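Local coordinates for protein thiosulfate sulfurtransferase TUM1 (Saccharomyces cerevisiae, PDB 3UTN) that transfers sulfur, accepting persulfide sulfur from NFS1 and passing it to UBA4 in the pathway that 2-thiolates the wobble uridine of tRNAs, at residues L237-P251 and V286-A298. Sequence-based numbering, arbitrary orientation.
Sequences LPYGSLLDPETKTYP and VSGVIIKTALELA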
loop_
_atom_site.group_PDB
_atom_site.type_symbol
_atom_site.label_atom_id
_atom_site.label_comp_id
_atom_site.label_asym_id
_atom_site.label_seq_id
_atom_site.Cartn_x
_atom_site.Cartn_y
_atom_site.Cartn_z
ATOM N N LEU A 237 0.004 -14.298 -2.339
ATOM C CA LEU A 237 1.015 -13.807 -1.437
ATOM C C LEU A 237 0.282 -12.946 -0.427
ATOM O O LEU A 237 0.343 -11.725 -0.494
ATOM C CB LEU A 237 2.094 -13.037 -2.194
ATOM C CG LEU A 237 3.431 -12.846 -1.477
ATOM C CD1 LEU A 237 3.999 -14.171 -0.980
ATOM C CD2 LEU A 237 4.411 -12.176 -2.421
ATOM N N PRO A 238 -0.453 -13.591 0.498
ATOM C CA PRO A 238 -1.213 -12.838 1.476
ATOM C C PRO A 238 -0.278 -11.873 2.167
ATOM O O PRO A 238 0.787 -12.268 2.636
ATOM C CB PRO A 238 -1.718 -13.919 2.425
ATOM C CG PRO A 238 -1.866 -15.104 1.534
ATOM C CD PRO A 238 -0.636 -15.040 0.684
ATOM N N TYR A 239 -0.652 -10.600 2.169
ATOM C CA TYR A 239 0.248 -9.544 2.605
ATOM C C TYR A 239 0.827 -9.802 3.991
ATOM O O TYR A 239 1.981 -9.480 4.246
ATOM C CB TYR A 239 -0.455 -8.192 2.554
ATOM C CG TYR A 239 -1.473 -7.983 3.636
ATOM C CD1 TYR A 239 -1.099 -7.465 4.873
ATOM C CD2 TYR A 239 -2.813 -8.297 3.429
ATOM C CE1 TYR A 239 -2.029 -7.258 5.873
ATOM C CE2 TYR A 239 -3.750 -8.098 4.426
ATOM C CZ TYR A 239 -3.349 -7.578 5.641
ATOM O OH TYR A 239 -4.266 -7.374 6.637
ATOM N N GLY A 240 0.013 -10.392 4.867
ATOM C CA GLY A 240 0.414 -10.704 6.231
ATOM C C GLY A 240 1.630 -11.604 6.278
ATOM O O GLY A 240 2.413 -11.547 7.222
ATOM N N SER A 241 1.797 -12.416 5.238
ATOM C CA SER A 241 2.945 -13.309 5.142
ATOM C C SER A 241 4.242 -12.527 4.993
ATOM O O SER A 241 5.316 -13.053 5.235
ATOM C CB SER A 241 2.783 -14.265 3.963
ATOM O OG SER A 241 2.980 -13.592 2.729
ATOM N N LEU A 242 4.136 -11.271 4.584
ATOM C CA LEU A 242 5.318 -10.473 4.319
ATOM C C LEU A 242 5.567 -9.457 5.421
ATOM O O LEU A 242 6.506 -8.675 5.359
ATOM C CB LEU A 242 5.209 -9.811 2.945
ATOM C CG LEU A 242 5.147 -10.819 1.797
ATOM C CD1 LEU A 242 5.156 -10.097 0.469
ATOM C CD2 LEU A 242 6.315 -11.788 1.855
ATOM N N LEU A 243 4.718 -9.484 6.436
ATOM C CA LEU A 243 4.870 -8.603 7.572
ATOM C C LEU A 243 5.159 -9.444 8.784
ATOM O O LEU A 243 4.699 -10.583 8.872
ATOM C CB LEU A 243 3.594 -7.800 7.798
ATOM C CG LEU A 243 3.163 -6.911 6.632
ATOM C CD1 LEU A 243 1.877 -6.190 6.989
ATOM C CD2 LEU A 243 4.263 -5.918 6.292
ATOM N N ASP A 244 5.920 -8.896 9.720
ATOM C CA ASP A 244 6.082 -9.573 10.989
ATOM C C ASP A 244 4.688 -9.811 11.572
ATOM O O ASP A 244 3.869 -8.892 11.605
ATOM C CB ASP A 244 6.946 -8.768 11.948
ATOM C CG ASP A 244 6.961 -9.364 13.339
ATOM O OD1 ASP A 244 7.857 -10.182 13.626
ATOM O OD2 ASP A 244 6.052 -9.038 14.127
ATOM N N PRO A 245 4.411 -11.055 12.011
ATOM C CA PRO A 245 3.076 -11.468 12.451
ATOM C C PRO A 245 2.469 -10.588 13.542
ATOM O O PRO A 245 1.267 -10.318 13.510
ATOM C CB PRO A 245 3.305 -12.883 12.982
ATOM C CG PRO A 245 4.471 -13.378 12.203
ATOM C CD PRO A 245 5.362 -12.182 12.036
ATOM N N GLU A 246 3.281 -10.141 14.493
ATOM C CA GLU A 246 2.741 -9.366 15.604
ATOM C C GLU A 246 2.836 -7.854 15.380
ATOM O O GLU A 246 1.869 -7.135 15.602
ATOM C CB GLU A 246 3.344 -9.792 16.955
ATOM C CG GLU A 246 4.826 -9.500 17.164
ATOM C CD GLU A 246 5.750 -10.589 16.639
ATOM O OE1 GLU A 246 5.267 -11.685 16.273
ATOM O OE2 GLU A 246 6.977 -10.339 16.594
ATOM N N THR A 247 3.988 -7.392 14.907
ATOM C CA THR A 247 4.264 -5.963 14.792
ATOM C C THR A 247 3.828 -5.410 13.445
ATOM O O THR A 247 3.725 -4.201 13.269
ATOM C CB THR A 247 5.760 -5.671 14.979
ATOM O OG1 THR A 247 6.494 -6.218 13.876
ATOM C CG2 THR A 247 6.272 -6.285 16.284
ATOM N N LYS A 248 3.594 -6.305 12.491
ATOM C CA LYS A 248 3.204 -5.932 11.132
ATOM C C LYS A 248 4.262 -5.079 10.445
ATOM O O LYS A 248 3.985 -4.413 9.456
ATOM C CB LYS A 248 1.841 -5.226 11.115
ATOM C CG LYS A 248 0.722 -5.999 11.791
ATOM C CD LYS A 248 0.577 -7.380 11.180
ATOM C CE LYS A 248 -0.511 -8.179 11.875
ATOM N NZ LYS A 248 -0.459 -9.593 11.412
ATOM N N THR A 249 5.478 -5.093 10.976
ATOM C CA THR A 249 6.555 -4.404 10.307
ATOM C C THR A 249 6.930 -5.214 9.097
ATOM O O THR A 249 6.796 -6.445 9.081
ATOM C CB THR A 249 7.826 -4.276 11.157
ATOM O OG1 THR A 249 8.140 -5.549 11.733
ATOM C CG2 THR A 249 7.645 -3.238 12.236
ATOM N N TYR A 250 7.390 -4.515 8.080
ATOM C CA TYR A 250 8.137 -5.166 7.049
ATOM C C TYR A 250 9.415 -5.605 7.697
ATOM O O TYR A 250 10.014 -4.842 8.451
ATOM C CB TYR A 250 8.473 -4.198 5.954
ATOM C CG TYR A 250 7.308 -3.894 5.090
ATOM C CD1 TYR A 250 6.851 -4.827 4.168
ATOM C CD2 TYR A 250 6.660 -2.671 5.184
ATOM C CE1 TYR A 250 5.768 -4.549 3.366
ATOM C CE2 TYR A 250 5.588 -2.376 4.375
ATOM C CZ TYR A 250 5.147 -3.320 3.476
ATOM O OH TYR A 250 4.087 -3.028 2.684
ATOM N N PRO A 251 9.824 -6.846 7.425
ATOM C CA PRO A 251 11.138 -7.280 7.850
ATOM C C PRO A 251 12.168 -6.342 7.264
ATOM O O PRO A 251 11.895 -5.655 6.277
ATOM C CB PRO A 251 11.267 -8.661 7.217
ATOM C CG PRO A 251 9.868 -9.142 7.114
ATOM C CD PRO A 251 9.063 -7.926 6.781
ATOM N N VAL A 286 -5.117 -2.051 -1.968
ATOM C CA VAL A 286 -4.471 -1.529 -0.761
ATOM C C VAL A 286 -3.435 -2.508 -0.207
ATOM O O VAL A 286 -2.268 -2.160 -0.073
ATOM C CB VAL A 286 -5.468 -1.073 0.331
ATOM C CG1 VAL A 286 -6.212 0.175 -0.123
ATOM C CG2 VAL A 286 -6.443 -2.180 0.717
ATOM N N SER A 287 -3.859 -3.734 0.085
ATOM C CA SER A 287 -2.951 -4.728 0.625
ATOM C C SER A 287 -1.973 -5.200 -0.439
ATOM O O SER A 287 -0.902 -5.711 -0.123
ATOM C CB SER A 287 -3.718 -5.901 1.224
ATOM O OG SER A 287 -4.297 -6.682 0.214
ATOM N N GLY A 288 -2.349 -5.035 -1.704
ATOM C CA GLY A 288 -1.448 -5.322 -2.807
ATOM C C GLY A 288 -0.175 -4.505 -2.686
ATOM O O GLY A 288 0.904 -4.977 -3.016
ATOM N N VAL A 289 -0.300 -3.275 -2.208
ATOM C CA VAL A 289 0.866 -2.431 -2.049
ATOM C C VAL A 289 1.703 -2.902 -0.873
ATOM O O VAL A 289 2.913 -2.724 -0.860
ATOM C CB VAL A 289 0.507 -0.954 -1.873
ATOM C CG1 VAL A 289 1.775 -0.141 -1.705
ATOM C CG2 VAL A 289 -0.271 -0.466 -3.082
ATOM N N ILE A 290 1.050 -3.516 0.104
ATOM C CA ILE A 290 1.771 -4.071 1.230
ATOM C C ILE A 290 2.789 -5.063 0.696
ATOM O O ILE A 290 3.974 -4.974 1.014
ATOM C CB ILE A 290 0.849 -4.766 2.235
ATOM C CG1 ILE A 290 -0.190 -3.776 2.771
ATOM C CG2 ILE A 290 1.678 -5.380 3.358
ATOM C CD1 ILE A 290 -1.277 -4.430 3.591
ATOM N N ILE A 291 2.333 -5.987 -0.142
ATOM C CA ILE A 291 3.244 -6.995 -0.660
ATOM C C ILE A 291 4.150 -6.421 -1.709
ATOM O O ILE A 291 5.308 -6.787 -1.782
ATOM C CB ILE A 291 2.537 -8.265 -1.163
ATOM C CG1 ILE A 291 1.615 -7.988 -2.350
ATOM C CG2 ILE A 291 1.787 -8.899 -0.014
ATOM C CD1 ILE A 291 1.216 -9.246 -3.093
ATOM N N LYS A 292 3.617 -5.504 -2.507
ATOM C CA LYS A 292 4.413 -4.824 -3.500
ATOM C C LYS A 292 5.619 -4.199 -2.808
ATOM O O LYS A 292 6.751 -4.339 -3.254
ATOM C CB LYS A 292 3.569 -3.757 -4.175
ATOM C CG LYS A 292 4.339 -2.854 -5.102
ATOM C CD LYS A 292 3.395 -1.854 -5.727
ATOM C CE LYS A 292 4.095 -1.116 -6.841
ATOM N NZ LYS A 292 5.249 -0.348 -6.312
ATOM N N THR A 293 5.348 -3.530 -1.698
ATOM C CA THR A 293 6.366 -2.855 -0.924
ATOM C C THR A 293 7.344 -3.850 -0.336
ATOM O O THR A 293 8.552 -3.619 -0.374
ATOM C CB THR A 293 5.717 -2.010 0.175
ATOM O OG1 THR A 293 4.884 -1.029 -0.449
ATOM C CG2 THR A 293 6.760 -1.321 1.023
ATOM N N ALA A 294 6.818 -4.957 0.181
ATOM C CA ALA A 294 7.649 -6.037 0.703
ATOM C C ALA A 294 8.555 -6.588 -0.387
ATOM O O ALA A 294 9.736 -6.825 -0.152
ATOM C CB ALA A 294 6.792 -7.140 1.276
ATOM N N LEU A 295 7.994 -6.768 -1.579
ATOM C CA LEU A 295 8.756 -7.272 -2.715
ATOM C C LEU A 295 9.854 -6.303 -3.104
ATOM O O LEU A 295 11.005 -6.691 -3.270
ATOM C CB LEU A 295 7.833 -7.540 -3.898
ATOM C CG LEU A 295 6.751 -8.577 -3.614
ATOM C CD1 LEU A 295 5.886 -8.778 -4.836
ATOM C CD2 LEU A 295 7.355 -9.896 -3.159
ATOM N N GLU A 296 9.499 -5.033 -3.228
ATOM C CA GLU A 296 10.484 -4.017 -3.539
ATOM C C GLU A 296 11.520 -3.918 -2.439
ATOM O O GLU A 296 12.705 -3.727 -2.707
ATOM C CB GLU A 296 9.803 -2.683 -3.752
ATOM C CG GLU A 296 8.997 -2.683 -5.027
ATOM C CD GLU A 296 7.891 -1.661 -5.016
ATOM O OE1 GLU A 296 7.622 -1.059 -3.950
ATOM O OE2 GLU A 296 7.298 -1.463 -6.088
ATOM N N LEU A 297 11.061 -4.063 -1.204
ATOM C CA LEU A 297 11.943 -4.135 -0.060
ATOM C C LEU A 297 12.917 -5.285 -0.231
ATOM O O LEU A 297 14.101 -5.135 0.035
ATOM C CB LEU A 297 11.133 -4.321 1.215
ATOM C CG LEU A 297 11.913 -4.350 2.518
ATOM C CD1 LEU A 297 12.638 -3.030 2.706
ATOM C CD2 LEU A 297 10.922 -4.594 3.634
ATOM N N ALA A 298 12.398 -6.421 -0.694
ATOM C CA ALA A 298 13.193 -7.612 -0.958
ATOM C C ALA A 298 14.054 -7.449 -2.202
ATOM O O ALA A 298 14.796 -8.353 -2.569
ATOM C CB ALA A 298 12.287 -8.822 -1.095
#
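Ile290 O is gripped twice: Ala294 N binds it as part of the regular helix, and Tyr250 OH donates to it at 2.6 Å, in the carbonyl plane and on a lone pair, with a C=O...O angle of 105°. The tyrosine thus approaches the carbonyl from beside the helix. Tyr250 CG lies anti to its own carbonyl carbon (chi1 -75°), which lays the ring against Ala294, CE1 standing 3.5 Å from Ala294 CB, while Thr293 crosses the phenol end at about a right angle. Leu243 CD2, from the same loop, lies over one ring face, offset toward the rim. A phenylalanine in place of Tyr250 would probably leave Ile290 O without its second donor. In this C-terminal rhodanese domain, residues 237-251 lie in the loop between strand 234-236 of the parallel sheet and helix 255-267 and pack along helix 286-297, which follows the catalytic Cys282. Near the start of that helix, Ile290 CD1 sits over a face of Tyr239, 3.7 Å from the ring centroid, in a CH-pi contact; Ser287 CB, 3.4 Å from Tyr239 CD2, approaches obliquely, and the Ser287 side chain also touches Cys282. Leu242 CD1 presses against Ala294 CB at a tight 3.5 Å, and Leu237 meets Leu295 tip to tip.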